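Local coordinates for putative fructosamine-3-kinase (Thermobifida fusca YX, PDB 3F7W), which probably acts as a kinase of the fructosamine kinase family, a branch of the protein-kinase-like superfamily, though its own substrate is not established, at residues Asp167-Leu170 with Val171-Val174; Leu65-Leu68 with Gly69-Phe72; Asp239-Asn242 with Glu243-Leu247; Asp125-Gly129 with Pro130-Asp134. All blocks are in the same frame, centred on the assembly; numbering follows the deposited sequence.

Interaction 1: Asp167-Leu170 with Val171-Val174; sequences DVRL and VEKV
Val168 swings its CG1 to the far side from the backbone N (chi1 169°) and Glu172 carries its CG opposite the carbonyl carbon (chi1 -74°), which lays the two side chains next to each other, pointing the same way. They sit one turn apart on the alpha helix 165-176, an i to i+4 pair. The methyl CG1 of Val168 rests 3.7 Å from the carboxylate carbon CD of Glu172. Nearer the backbone, Glu172 CG passes 3.2 Å from Val168 O, so the glutamate chain, extended beyond CG, covers this carbonyl while its carboxylate reaches the valine methyl. OE2 goes on to a salt bridge with Arg155 of helix 141-159. Arg169 comes across the Glu172 carboxylate with its aliphatic part, CG lying 4.1 Å from OE1, whereas its charged NE stays 6.5 Å from that oxygen; the pair is therefore not a salt bridge. On the inward side Val171 places CG2 3.6 Å from Asp167 O and packs on Ile150 and Leu154 of helix 141-159, while Leu170 meets Val279 and Ala282 of helix 275-286. Asp167 ties the first turn to the latter helix through a salt bridge to Arg275. Helix 165-176 thus packs on both helices 141-159 and 275-286, and Val174 also touches helix 251-270. The backbone ladder is sound from Val171 to Lys173 and slackens at its last rung: Lys173 N lies 2.9 Å from Arg169 O, but Val174 N approaches Leu170 O only to a weak 3.5 Å.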
# COMPACT_ATOMS: atom_id res chain seq x y z
N ASP A 167 22.07 13.27 6.85
CA ASP A 167 20.84 12.46 6.81
C ASP A 167 21.08 11.14 6.08
O ASP A 167 20.73 10.08 6.58
CB ASP A 167 19.72 13.18 6.06
CG ASP A 167 19.25 14.45 6.74
OD1 ASP A 167 19.49 14.65 7.96
OD2 ASP A 167 18.64 15.26 6.02
N VAL A 168 21.71 11.22 4.92
CA VAL A 168 22.04 10.03 4.13
C VAL A 168 22.95 9.08 4.90
O VAL A 168 22.71 7.88 4.94
CB VAL A 168 22.70 10.41 2.79
CG1 VAL A 168 23.29 9.16 2.08
CG2 VAL A 168 21.68 11.13 1.89
N ARG A 169 24.00 9.62 5.51
CA ARG A 169 24.88 8.80 6.34
C ARG A 169 24.15 8.13 7.50
O ARG A 169 24.43 6.96 7.81
CB ARG A 169 26.06 9.62 6.82
CG ARG A 169 27.19 9.68 5.79
CD ARG A 169 28.50 10.25 6.36
NE ARG A 169 28.35 11.63 6.84
CZ ARG A 169 28.41 12.73 6.09
NH1 ARG A 169 28.62 12.66 4.77
NH2 ARG A 169 28.24 13.92 6.66
N LEU A 170 23.22 8.85 8.12
CA LEU A 170 22.39 8.29 9.20
C LEU A 170 21.58 7.09 8.71
O LEU A 170 21.55 6.04 9.36
CB LEU A 170 21.46 9.36 9.80
CG LEU A 170 20.33 8.85 10.70
CD1 LEU A 170 20.88 8.00 11.88
CD2 LEU A 170 19.44 10.00 11.19
N VAL A 171 20.93 7.23 7.56
CA VAL A 171 20.15 6.10 7.04
C VAL A 171 21.10 4.95 6.64
O VAL A 171 20.77 3.78 6.81
CB VAL A 171 19.21 6.51 5.87
CG1 VAL A 171 18.52 5.25 5.25
CG2 VAL A 171 18.18 7.50 6.36
N GLU A 172 22.27 5.29 6.14
CA GLU A 172 23.25 4.27 5.76
C GLU A 172 23.77 3.47 6.96
O GLU A 172 24.10 2.30 6.82
CB GLU A 172 24.41 4.90 4.98
CG GLU A 172 24.01 5.27 3.57
CD GLU A 172 25.10 5.97 2.79
OE1 GLU A 172 25.94 6.65 3.39
OE2 GLU A 172 25.08 5.84 1.54
N LYS A 173 23.85 4.11 8.14
CA LYS A 173 24.16 3.41 9.39
C LYS A 173 23.14 2.31 9.71
O LYS A 173 23.52 1.21 10.12
CB LYS A 173 24.21 4.38 10.57
CG LYS A 173 25.49 5.15 10.66
CD LYS A 173 25.53 6.07 11.87
CE LYS A 173 26.96 6.55 12.13
NZ LYS A 173 26.98 7.98 12.50
N VAL A 174 21.86 2.60 9.49
CA VAL A 174 20.83 1.61 9.72
C VAL A 174 21.04 0.42 8.79
O VAL A 174 20.98 -0.73 9.22
CB VAL A 174 19.41 2.19 9.52
CG1 VAL A 174 18.34 1.10 9.71
CG2 VAL A 174 19.17 3.36 10.49

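Interaction 2: Leu65-Leu68 with Gly69-Phe72; sequences LDWL and GRSF
Gly69 closes the last turn of helix 57-68 on Leu65 with a bent, weak bond, its N 3.0 Å from Leu65 O. A CB at Gly69 would fall about 2.9 Å from Leu65 O, a clash that the missing side chain avoids. Arg70, the next residue, doubles back over the helix end towards Asp66. It was modelled in two conformers, and in this one the chain bends at chi3 (-132°) to bring NE 3.0 Å from Asp66 O. That bond is fairly straight (163°) and the carbonyl oxygen lies close to the guanidinium plane, although NE stands well above the plane of the carbonyl itself. NH2 pairs with the carboxylate in a salt bridge, 2.6 Å from Asp66 OD2, but the hydrogen bond within it is strongly bent and weak, the two flat groups being 43° apart. Both bonds are established for this conformer alone, so Arg70's grip is probably partial. The same NH2 lies near the plane of the Trp67 ring, at its edge. Ser71 joins the helix end through a water that donates to both Leu68 O (2.6 Å) and Ser71 OG (2.7 Å). Helix 57-68 follows strand 41-46, a position consistent with helix C of protein kinases, and the chain leads on to strand 79-83. Leu68 and Ser71 pack on Met112 of helix 99-114, and Trp67 meets Trp124 edge-to-face and Arg190 in a cation-pi contact.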
# COMPACT_ATOMS: atom_id res chain seq x y z
N LEU A 65 -4.29 -6.00 -6.87
CA LEU A 65 -5.60 -6.26 -6.27
C LEU A 65 -6.01 -7.74 -6.43
O LEU A 65 -6.51 -8.36 -5.48
CB LEU A 65 -6.67 -5.35 -6.88
CG LEU A 65 -6.72 -3.88 -6.46
CD1 LEU A 65 -7.62 -3.02 -7.40
CD2 LEU A 65 -7.14 -3.72 -4.98
N ASP A 66 -5.76 -8.30 -7.62
CA ASP A 66 -6.12 -9.69 -7.88
C ASP A 66 -5.34 -10.62 -6.99
O ASP A 66 -5.86 -11.59 -6.44
CB ASP A 66 -5.91 -10.03 -9.36
CG ASP A 66 -6.14 -11.50 -9.67
OD1 ASP A 66 -7.29 -11.94 -9.64
OD2 ASP A 66 -5.16 -12.20 -9.98
N TRP A 67 -4.06 -10.35 -6.87
CA TRP A 67 -3.16 -11.19 -6.12
C TRP A 67 -3.39 -11.09 -4.62
O TRP A 67 -3.39 -12.08 -3.89
CB TRP A 67 -1.73 -10.81 -6.51
CG TRP A 67 -0.62 -11.61 -5.85
CD1 TRP A 67 -0.20 -12.87 -6.18
CD2 TRP A 67 0.27 -11.13 -4.83
NE1 TRP A 67 0.87 -13.23 -5.38
CE2 TRP A 67 1.19 -12.18 -4.56
CE3 TRP A 67 0.39 -9.93 -4.13
CZ2 TRP A 67 2.21 -12.05 -3.61
CZ3 TRP A 67 1.39 -9.81 -3.18
CH2 TRP A 67 2.30 -10.85 -2.95
N LEU A 68 -3.60 -9.88 -4.13
CA LEU A 68 -3.80 -9.66 -2.73
C LEU A 68 -5.16 -10.14 -2.24
O LEU A 68 -5.33 -10.46 -1.04
CB LEU A 68 -3.61 -8.14 -2.49
CG LEU A 68 -3.33 -7.58 -1.14
CD1 LEU A 68 -1.94 -8.09 -0.62
CD2 LEU A 68 -3.41 -6.03 -1.30
N GLY A 69 -6.11 -10.29 -3.16
CA GLY A 69 -7.50 -10.51 -2.81
C GLY A 69 -7.90 -11.96 -2.58
O GLY A 69 -9.05 -12.23 -2.33
N ARG A 70 -6.94 -12.88 -2.69
CA ARG A 70 -7.21 -14.31 -2.58
C ARG A 70 -6.91 -14.79 -1.15
O ARG A 70 -6.00 -15.60 -0.89
CB ARG A 70 -6.43 -15.08 -3.65
CG ARG A 70 -6.69 -14.55 -5.08
CD ARG A 70 -5.92 -15.32 -6.13
NE ARG A 70 -5.23 -14.43 -7.07
CZ ARG A 70 -4.30 -14.83 -7.94
NH1 ARG A 70 -3.95 -16.11 -8.04
NH2 ARG A 70 -3.70 -13.93 -8.72
N SER A 71 -7.64 -14.21 -0.21
CA SER A 71 -7.74 -14.79 1.13
C SER A 71 -9.14 -14.78 1.70
O SER A 71 -10.01 -14.04 1.23
CB SER A 71 -6.78 -14.07 2.07
OG SER A 71 -7.12 -12.70 2.17
N PHE A 72 -9.34 -15.58 2.75
CA PHE A 72 -10.67 -15.68 3.40
C PHE A 72 -11.03 -14.36 4.06
O PHE A 72 -10.23 -13.81 4.80
CB PHE A 72 -10.67 -16.77 4.46
CG PHE A 72 -12.04 -17.05 5.05
CD1 PHE A 72 -13.03 -17.68 4.29
CD2 PHE A 72 -12.33 -16.69 6.34
CE1 PHE A 72 -14.27 -17.93 4.82
CE2 PHE A 72 -13.58 -16.93 6.88
CZ PHE A 72 -14.55 -17.56 6.12
O HOH W 1 -7.31 -10.50 0.62

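Interaction 3: Asp239-Asn242 with Glu243-Leu247; sequences DAYN and EVAPL
The Tyr241 ring meets Leu247 and Ala245 obliquely: CE1 lies 3.8 Å from Leu247 CD2 and 3.5 Å from Ala245 O. The leucine crosses the tyrosine at about a right angle, and the imidazole of His113 meets the ring with planes at about 70°. The phenol oxygen is hydrogen-bonded to His113 and Arg219. The second flat group, the amide of Asn242, has its CG opposite the carbonyl carbon, beside the backbone N (chi1 -80°), from where its oxygen reaches the chain beyond the helix: OD1 accepts from Leu247 N at 2.9 Å, nearly straight at 163°, and lies 3.4 Å from Leu247 CG. This is a C-terminal helix end, Ala245 being the first residue to leave helical geometry. Tyr241 O holds the last turn twice, taking Ala245 N at 2.9 Å almost along the C=O axis and Val244 N at 3.1 Å from well above the carbonyl plane. Pro246, which has no N-H to give, sets its CD 3.3 Å from Asn242 O instead. An alanine at Asn242 removes OD1 and would probably leave Leu247 N without this acceptor and Leu247 freer to shift against Tyr241. Arg219 of helix 219-229 also binds Ala245 O and Pro246 O, and Leu247 packs on Leu223 of that helix. Helix 99-114 also adjoins this turn: Tyr241 and Val244 touch Ala110, and Glu243 is hydrogen-bonded to His107.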
# COMPACT_ATOMS: atom_id res chain seq x y z
N ASP A 239 -4.12 -6.51 18.22
CA ASP A 239 -4.41 -7.60 19.14
C ASP A 239 -5.12 -8.77 18.45
O ASP A 239 -4.75 -9.92 18.64
CB ASP A 239 -5.27 -7.12 20.33
CG ASP A 239 -4.50 -6.26 21.31
OD1 ASP A 239 -3.27 -6.13 21.19
OD2 ASP A 239 -5.15 -5.68 22.21
N ALA A 240 -6.16 -8.45 17.67
CA ALA A 240 -6.89 -9.47 16.90
C ALA A 240 -5.97 -10.13 15.87
O ALA A 240 -5.93 -11.35 15.76
CB ALA A 240 -8.14 -8.88 16.26
N TYR A 241 -5.17 -9.34 15.16
CA TYR A 241 -4.13 -9.89 14.26
C TYR A 241 -3.20 -10.89 14.95
O TYR A 241 -2.98 -12.02 14.46
CB TYR A 241 -3.32 -8.72 13.70
CG TYR A 241 -2.30 -9.10 12.67
CD1 TYR A 241 -1.04 -9.60 13.06
CD2 TYR A 241 -2.57 -8.96 11.32
CE1 TYR A 241 -0.09 -9.95 12.11
CE2 TYR A 241 -1.61 -9.31 10.35
CZ TYR A 241 -0.37 -9.80 10.77
OH TYR A 241 0.59 -10.15 9.85
N ASN A 242 -2.68 -10.47 16.08
CA ASN A 242 -1.75 -11.28 16.88
C ASN A 242 -2.40 -12.54 17.48
O ASN A 242 -1.70 -13.50 17.80
CB ASN A 242 -1.08 -10.41 17.96
CG ASN A 242 0.10 -9.59 17.42
OD1 ASN A 242 0.85 -10.05 16.56
ND2 ASN A 242 0.27 -8.37 17.93
N GLU A 243 -3.72 -12.58 17.59
CA GLU A 243 -4.40 -13.79 18.06
C GLU A 243 -4.21 -14.91 17.08
O GLU A 243 -4.03 -16.05 17.48
CB GLU A 243 -5.90 -13.60 18.18
CG GLU A 243 -6.37 -12.84 19.38
CD GLU A 243 -7.84 -12.47 19.29
OE1 GLU A 243 -8.55 -12.84 18.29
OE2 GLU A 243 -8.29 -11.79 20.23
N VAL A 244 -4.26 -14.57 15.79
CA VAL A 244 -4.33 -15.55 14.73
C VAL A 244 -3.00 -15.76 13.98
O VAL A 244 -2.76 -16.83 13.45
CB VAL A 244 -5.46 -15.22 13.71
CG1 VAL A 244 -6.82 -15.15 14.42
CG2 VAL A 244 -5.19 -13.96 13.01
N ALA A 245 -2.17 -14.71 13.90
CA ALA A 245 -0.86 -14.80 13.27
C ALA A 245 0.14 -13.99 14.09
O ALA A 245 0.65 -12.99 13.61
CB ALA A 245 -0.90 -14.29 11.82
N PRO A 246 0.43 -14.43 15.33
CA PRO A 246 1.28 -13.64 16.22
C PRO A 246 2.58 -13.18 15.56
O PRO A 246 3.28 -13.99 14.95
CB PRO A 246 1.59 -14.60 17.39
CG PRO A 246 1.12 -15.96 16.91
CD PRO A 246 -0.00 -15.67 15.99
N LEU A 247 2.88 -11.90 15.70
CA LEU A 247 4.11 -11.36 15.19
C LEU A 247 5.31 -11.97 15.97
O LEU A 247 5.18 -12.39 17.12
CB LEU A 247 4.08 -9.82 15.26
CG LEU A 247 3.13 -9.09 14.30
CD1 LEU A 247 3.02 -7.65 14.69
CD2 LEU A 247 3.61 -9.19 12.85

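Interaction 4: Asp125-Gly129 with Pro130-Asp134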
# COMPACT_ATOMS: atom_id res chain seq x y z
N ASP A 125 5.97 -4.97 -12.64
CA ASP A 125 6.71 -3.77 -12.25
C ASP A 125 5.90 -2.95 -11.28
O ASP A 125 4.69 -2.77 -11.46
CB ASP A 125 7.03 -2.91 -13.47
CG ASP A 125 8.05 -3.57 -14.44
OD1 ASP A 125 8.79 -4.50 -14.05
OD2 ASP A 125 8.11 -3.12 -15.58
N GLY A 126 6.53 -2.45 -10.23
CA GLY A 126 5.80 -1.76 -9.18
C GLY A 126 5.81 -0.26 -9.22
O GLY A 126 6.66 0.38 -9.87
N TYR A 127 4.83 0.31 -8.51
CA TYR A 127 4.74 1.73 -8.25
C TYR A 127 4.33 1.97 -6.81
O TYR A 127 3.55 1.20 -6.20
CB TYR A 127 3.70 2.42 -9.17
CG TYR A 127 4.18 2.59 -10.58
CD1 TYR A 127 4.92 3.72 -10.94
CD2 TYR A 127 4.00 1.60 -11.54
CE1 TYR A 127 5.42 3.89 -12.23
CE2 TYR A 127 4.47 1.76 -12.83
CZ TYR A 127 5.19 2.90 -13.17
OH TYR A 127 5.68 3.07 -14.46
N ILE A 128 4.79 3.12 -6.32
CA ILE A 128 4.35 3.64 -5.04
C ILE A 128 3.99 5.10 -5.36
O ILE A 128 4.85 5.92 -5.68
CB ILE A 128 5.43 3.42 -3.95
CG1 ILE A 128 4.89 3.80 -2.56
CG2 ILE A 128 6.77 4.17 -4.29
CD1 ILE A 128 3.79 2.80 -2.00
N GLY A 129 2.68 5.37 -5.37
CA GLY A 129 2.13 6.53 -6.07
C GLY A 129 2.61 6.54 -7.51
O GLY A 129 2.54 5.51 -8.18
N PRO A 130 3.13 7.69 -7.99
CA PRO A 130 3.70 7.78 -9.33
C PRO A 130 5.17 7.35 -9.41
O PRO A 130 5.75 7.39 -10.50
CB PRO A 130 3.58 9.28 -9.64
CG PRO A 130 3.80 9.95 -8.32
CD PRO A 130 3.21 8.98 -7.26
N LEU A 131 5.80 6.96 -8.30
CA LEU A 131 7.21 6.61 -8.33
C LEU A 131 7.39 5.14 -8.65
O LEU A 131 6.66 4.31 -8.07
CB LEU A 131 7.92 6.89 -6.99
CG LEU A 131 8.09 8.34 -6.57
CD1 LEU A 131 8.71 8.40 -5.13
CD2 LEU A 131 8.91 9.07 -7.59
N PRO A 132 8.37 4.80 -9.49
CA PRO A 132 8.71 3.38 -9.63
C PRO A 132 9.07 2.74 -8.28
O PRO A 132 9.65 3.40 -7.38
CB PRO A 132 9.93 3.42 -10.55
CG PRO A 132 9.73 4.66 -11.36
CD PRO A 132 9.23 5.65 -10.34
N MSE A 133 8.68 1.48 -8.16
CA MSE A 133 8.97 0.67 -6.98
C MSE A 133 9.47 -0.69 -7.51
O MSE A 133 8.74 -1.40 -8.20
CB MSE A 133 7.74 0.49 -6.07
CG MSE A 133 8.06 -0.36 -4.81
SE MSE A 133 6.54 -0.65 -3.67
CE MSE A 133 5.54 -1.81 -4.88
N ASP A 134 10.71 -1.03 -7.15
CA ASP A 134 11.43 -2.19 -7.73
C ASP A 134 10.95 -3.48 -7.10
O ASP A 134 11.18 -3.74 -5.90
CB ASP A 134 12.94 -2.02 -7.53
CG ASP A 134 13.75 -3.12 -8.24
OD1 ASP A 134 13.16 -3.96 -8.95
OD2 ASP A 134 14.98 -3.11 -8.08
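Leu131 O takes the shortest polar bond here, from Ile128 N at 2.8 Å with a nearly straight N-H...O angle of 168°, and the donor comes in close to the direction of the C=O bond. The same oxygen receives a CA-H...O contact from Tyr127, with Tyr127 CA at 3.2 Å. In return Leu131 N reaches Ile128 O at 3.0 Å, standing well above the plane of that carbonyl. This reciprocal pair closes a beta hairpin with a two-residue loop, strands 126-128 and 131-133, whose type II' turn runs from Ile128 to Leu131 with Gly129 and Pro130 at its corners. Gly129 has a positive phi (52°), and a CB there would run into Pro130 CD. Further along, Met133 N donates to Gly126 O at 2.9 Å from far above the carbonyl plane. Gly126 lacks a CB, which would clash with Met133 O. The Tyr127 ring runs beside the outgoing strand, its CD1 3.4 Å from Leu131 O, which it meets obliquely, with Pro130 O near the ring plane at its edge; its hydroxyl continues to a hydrogen bond with Asp55 O. Replacing Tyr127 by alanine would probably leave Asp55 O without this mate and open a gap beside Pro130 and Pro132. Ile128, Leu131 and Met133, a selenomethionine, share one face of the hairpin, towards helices 141-159 and 251-270. Ile128 holds CG2 between its backbone N and carbonyl carbon (chi1 -172° for CG1), from where that methyl touches Leu131 CB at 4.0 Å and Met133 CB at 4.2 Å.

In the fold
The four contacts are local, in series along one kinase-like chain: a helix interior, two helix ends and a hairpin, and none touches another. Interactions 1 and 2 lie farthest apart, on opposite sides of the chain's centre with their own centres 36 Å apart. Interactions 2 and 4 come nearest, about 9 Å between closest atoms, with 2 and 3 about 10 Å apart. Shared helices connect them: 141-159 and 251-270 pack against both interaction 1 and interaction 4, and 99-114 against both 2 and 3. The side chain of Leu65 in interaction 2 is about 8 Å from an unidentified bound ligand, whereas Pro132 in interaction 4 lies about 4 Å from a diethylene glycol probably left from crystallisation.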